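Local coordinates for protein anabena Tic22 (Anabaena sp., PDB 4EV1) that probably acts as a chaperone in protein transport, as a cyanobacterial member of the Tic22-like family probably linked to thylakoids, at residues 90-95 with 102-107. Residues are numbered along the deposited sequence; the frame is centred on the assembly and turned at random.
Sequences QQLQQT and LLFAFK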
ATOM      1  N   GLN A  90      -8.599   4.718  -7.940  1.00 29.38           N
ATOM      2  CA  GLN A  90      -9.508   5.221  -8.968  1.00 31.18           C
ATOM      3  C   GLN A  90     -10.951   4.886  -8.667  1.00 31.11           C
ATOM      4  O   GLN A  90     -11.832   5.747  -8.733  1.00 31.97           O
ATOM      5  CB  GLN A  90      -9.071   4.680 -10.341  1.00 31.36           C
ATOM      6  CG  GLN A  90      -9.958   5.118 -11.495  1.00 35.44           C
ATOM      7  CD  GLN A  90      -9.536   4.470 -12.783  1.00 39.89           C
ATOM      8  OE1 GLN A  90      -9.759   3.264 -13.008  1.00 46.10           O
ATOM      9  NE2 GLN A  90      -8.903   5.248 -13.631  1.00 44.94           N
ATOM     10  N   GLN A  91     -11.199   3.649  -8.261  1.00 31.84           N
ATOM     11  CA  GLN A  91     -12.539   3.254  -7.914  1.00 32.16           C
ATOM     12  C   GLN A  91     -13.095   4.121  -6.763  1.00 32.08           C
ATOM     13  O   GLN A  91     -14.257   4.570  -6.801  1.00 31.61           O
ATOM     14  CB  GLN A  91     -12.599   1.782  -7.559  1.00 31.82           C
ATOM     15  CG  GLN A  91     -13.996   1.364  -7.182  1.00 35.42           C
ATOM     16  CD  GLN A  91     -14.194  -0.108  -7.023  1.00 39.62           C
ATOM     17  OE1 GLN A  91     -13.747  -0.908  -7.842  1.00 43.96           O
ATOM     18  NE2 GLN A  91     -14.900  -0.482  -5.964  1.00 41.01           N
ATOM     19  N   LEU A  92     -12.286   4.354  -5.741  1.00 31.87           N
ATOM     20  CA  LEU A  92     -12.735   5.185  -4.609  1.00 32.65           C
ATOM     21  C   LEU A  92     -13.034   6.618  -5.074  1.00 34.42           C
ATOM     22  O   LEU A  92     -14.016   7.208  -4.625  1.00 34.76           O
ATOM     23  CB  LEU A  92     -11.740   5.164  -3.447  1.00 31.88           C
ATOM     24  CG  LEU A  92     -11.647   3.851  -2.670  1.00 30.59           C
ATOM     25  CD1 LEU A  92     -10.381   3.843  -1.778  1.00 30.28           C
ATOM     26  CD2 LEU A  92     -12.936   3.642  -1.844  1.00 27.96           C
ATOM     27  N   GLN A  93     -12.237   7.144  -6.003  1.00 36.24           N
ATOM     28  CA  GLN A  93     -12.467   8.501  -6.518  1.00 38.87           C
ATOM     29  C   GLN A  93     -13.762   8.563  -7.358  1.00 40.01           C
ATOM     30  O   GLN A  93     -14.523   9.539  -7.246  1.00 42.26           O
ATOM     31  CB  GLN A  93     -11.260   9.023  -7.324  1.00 39.72           C
ATOM     32  CG  GLN A  93      -9.975   9.239  -6.514  1.00 41.53           C
ATOM     33  CD  GLN A  93     -10.068  10.452  -5.592  1.00 46.64           C
ATOM     34  OE1 GLN A  93     -10.597  10.363  -4.472  1.00 48.49           O
ATOM     35  NE2 GLN A  93      -9.576  11.599  -6.069  1.00 49.63           N
ATOM     36  N   GLN A  94     -14.061   7.494  -8.091  1.00 39.70           N
ATOM     37  CA  GLN A  94     -15.213   7.447  -9.020  1.00 40.90           C
ATOM     38  C   GLN A  94     -16.527   6.967  -8.401  1.00 41.03           C
ATOM     39  O   GLN A  94     -17.602   7.068  -9.020  1.00 41.40           O
ATOM     40  CB  GLN A  94     -14.857   6.558 -10.230  1.00 40.41           C
ATOM     41  CG  GLN A  94     -13.749   7.129 -11.067  1.00 41.50           C
ATOM     42  CD  GLN A  94     -13.255   6.174 -12.140  1.00 44.54           C
ATOM     43  OE1 GLN A  94     -13.532   4.975 -12.108  1.00 43.67           O
ATOM     44  NE2 GLN A  94     -12.487   6.702 -13.084  1.00 45.55           N
ATOM     45  N   THR A  95     -16.478   6.434  -7.183  1.00 40.55           N
ATOM     46  CA  THR A  95     -17.710   5.999  -6.523  1.00 40.40           C
ATOM     47  C   THR A  95     -18.122   6.865  -5.303  1.00 41.81           C
ATOM     48  O   THR A  95     -19.062   6.502  -4.613  1.00 43.22           O
ATOM     49  CB  THR A  95     -17.615   4.538  -6.090  1.00 39.65           C
ATOM     50  OG1 THR A  95     -16.508   4.395  -5.188  1.00 35.29           O
ATOM     51  CG2 THR A  95     -17.442   3.597  -7.324  1.00 38.37           C
ATOM     52  N   LEU A 102     -18.371   0.711  -2.032  1.00 33.76           N
ATOM     53  CA  LEU A 102     -17.481  -0.168  -1.287  1.00 31.74           C
ATOM     54  C   LEU A 102     -16.295   0.628  -0.738  1.00 30.70           C
ATOM     55  O   LEU A 102     -15.588   1.307  -1.483  1.00 29.71           O
ATOM     56  CB  LEU A 102     -16.950  -1.327  -2.177  1.00 31.52           C
ATOM     57  CG  LEU A 102     -15.916  -2.303  -1.562  1.00 30.97           C
ATOM     58  CD1 LEU A 102     -16.516  -3.085  -0.404  1.00 28.27           C
ATOM     59  CD2 LEU A 102     -15.397  -3.277  -2.642  1.00 30.58           C
ATOM     60  N   LEU A 103     -16.041   0.480   0.563  1.00 29.66           N
ATOM     61  CA  LEU A 103     -14.887   1.061   1.204  1.00 29.12           C
ATOM     62  C   LEU A 103     -13.838  -0.027   1.438  1.00 28.00           C
ATOM     63  O   LEU A 103     -14.160  -1.190   1.475  1.00 28.85           O
ATOM     64  CB  LEU A 103     -15.297   1.709   2.517  1.00 29.48           C
ATOM     65  CG  LEU A 103     -16.374   2.810   2.377  1.00 30.53           C
ATOM     66  CD1 LEU A 103     -16.673   3.471   3.719  1.00 33.60           C
ATOM     67  CD2 LEU A 103     -15.922   3.878   1.392  1.00 32.27           C
ATOM     68  N   PHE A 104     -12.598   0.374   1.610  1.00 28.24           N
ATOM     69  CA  PHE A 104     -11.494  -0.541   1.862  1.00 28.51           C
ATOM     70  C   PHE A 104     -10.719  -0.119   3.114  1.00 28.91           C
ATOM     71  O   PHE A 104     -10.363   1.074   3.284  1.00 29.82           O
ATOM     72  CB  PHE A 104     -10.507  -0.521   0.692  1.00 28.28           C
ATOM     73  CG  PHE A 104     -11.082  -0.908  -0.615  1.00 28.81           C
ATOM     74  CD1 PHE A 104     -11.859  -0.019  -1.343  1.00 30.11           C
ATOM     75  CD2 PHE A 104     -10.812  -2.173  -1.157  1.00 29.44           C
ATOM     76  CE1 PHE A 104     -12.386  -0.396  -2.597  1.00 32.91           C
ATOM     77  CE2 PHE A 104     -11.331  -2.542  -2.372  1.00 31.66           C
ATOM     78  CZ  PHE A 104     -12.125  -1.660  -3.095  1.00 31.79           C
ATOM     79  N   ALA A 105     -10.433  -1.085   3.983  1.00 27.34           N
ATOM     80  CA  ALA A 105      -9.535  -0.897   5.114  1.00 28.24           C
ATOM     81  C   ALA A 105      -8.225  -1.565   4.759  1.00 28.96           C
ATOM     82  O   ALA A 105      -8.273  -2.684   4.234  1.00 31.76           O
ATOM     83  CB  ALA A 105     -10.127  -1.534   6.347  1.00 28.97           C
ATOM     84  N   PHE A 106      -7.088  -0.882   4.919  1.00 27.99           N
ATOM     85  CA  PHE A 106      -5.775  -1.422   4.518  1.00 28.71           C
ATOM     86  C   PHE A 106      -4.931  -1.929   5.708  1.00 28.99           C
ATOM     87  O   PHE A 106      -4.679  -1.184   6.645  1.00 30.26           O
ATOM     88  CB  PHE A 106      -4.961  -0.402   3.720  1.00 29.14           C
ATOM     89  CG  PHE A 106      -5.532  -0.083   2.368  1.00 30.11           C
ATOM     90  CD1 PHE A 106      -6.619   0.756   2.256  1.00 31.74           C
ATOM     91  CD2 PHE A 106      -4.979  -0.609   1.210  1.00 32.25           C
ATOM     92  CE1 PHE A 106      -7.150   1.066   1.011  1.00 30.43           C
ATOM     93  CE2 PHE A 106      -5.519  -0.293  -0.019  1.00 29.56           C
ATOM     94  CZ  PHE A 106      -6.610   0.539  -0.097  1.00 29.21           C
ATOM     95  N   LYS A 107      -4.490  -3.177   5.635  1.00 27.66           N
ATOM     96  CA  LYS A 107      -3.629  -3.811   6.653  1.00 29.13           C
ATOM     97  C   LYS A 107      -2.180  -3.798   6.220  1.00 29.05           C
ATOM     98  O   LYS A 107      -1.788  -4.522   5.266  1.00 27.34           O
ATOM     99  CB  LYS A 107      -4.084  -5.253   6.898  1.00 29.72           C
ATOM    100  CG  LYS A 107      -3.259  -6.090   7.909  1.00 31.44           C
ATOM    101  CD  LYS A 107      -3.204  -5.509   9.294  1.00 35.31           C
ATOM    102  CE  LYS A 107      -2.429  -6.401  10.278  1.00 35.81           C
ATOM    103  NZ  LYS A 107      -1.141  -6.877   9.669  1.00 33.69           N
TER
HETATM  104  O   HOH W   1     -15.645   1.483  -4.173  1.00 41.79           O
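Leu-92 and Gln-91 meet Phe-104 and Leu-102 in a surface helix-on-strand packing contact, where the last turn of helix 85-94 lies against strand 102-107, an outermost strand of its sheet in the Tic22 fold. The short axes approach to 9.4 Å and run at 138°, closer to antiparallel than to perpendicular; after a short loop the chain comes back past the helix. Leu-92 does most of the touching. Its CG stands anti to the carbonyl carbon (chi1 -71°), and from there CD2 of Leu-92 reaches the strand, sitting in the plane of the Phe-104 ring at its edge, 3.8 Å from CD1 of Phe-104. CD2 of Leu-92 also lies 3.6 Å from the backbone O of Leu-102 and more loosely against CD2 of Leu-103. Farther round the ring, Gln-91 brings its amide to the edge on an extended chain, with NE2 of Gln-91 4.2 Å from CZ of Phe-104 and the amide plane turned 65° from the ring.

No direct hydrogen bond joins the two segments; a water does the polar work. It accepts from NE2 of Gln-91 at 2.8 Å and donates to O of Leu-102 at 2.7 Å and, at 3.2 Å, to OG1 of Thr-95. OG1 of Thr-95 in turn donates to O of Gln-91 at 2.8 Å, from above the carbonyl plane, tying the helix end to the bridge. Were Leu-92 cut back to an alanine, the CD1 edge of the Phe-104 ring would probably lose its apolar neighbour, leaving a gap beside the carbonyl of Leu-102.

Around this contact, Phe-104 also packs on Ile-88 of the same helix and Leu-18 of strand 15-20, while strand 102-107 is hydrogen-bonded through Leu-103 and Ala-105 to the parallel strand 43-48.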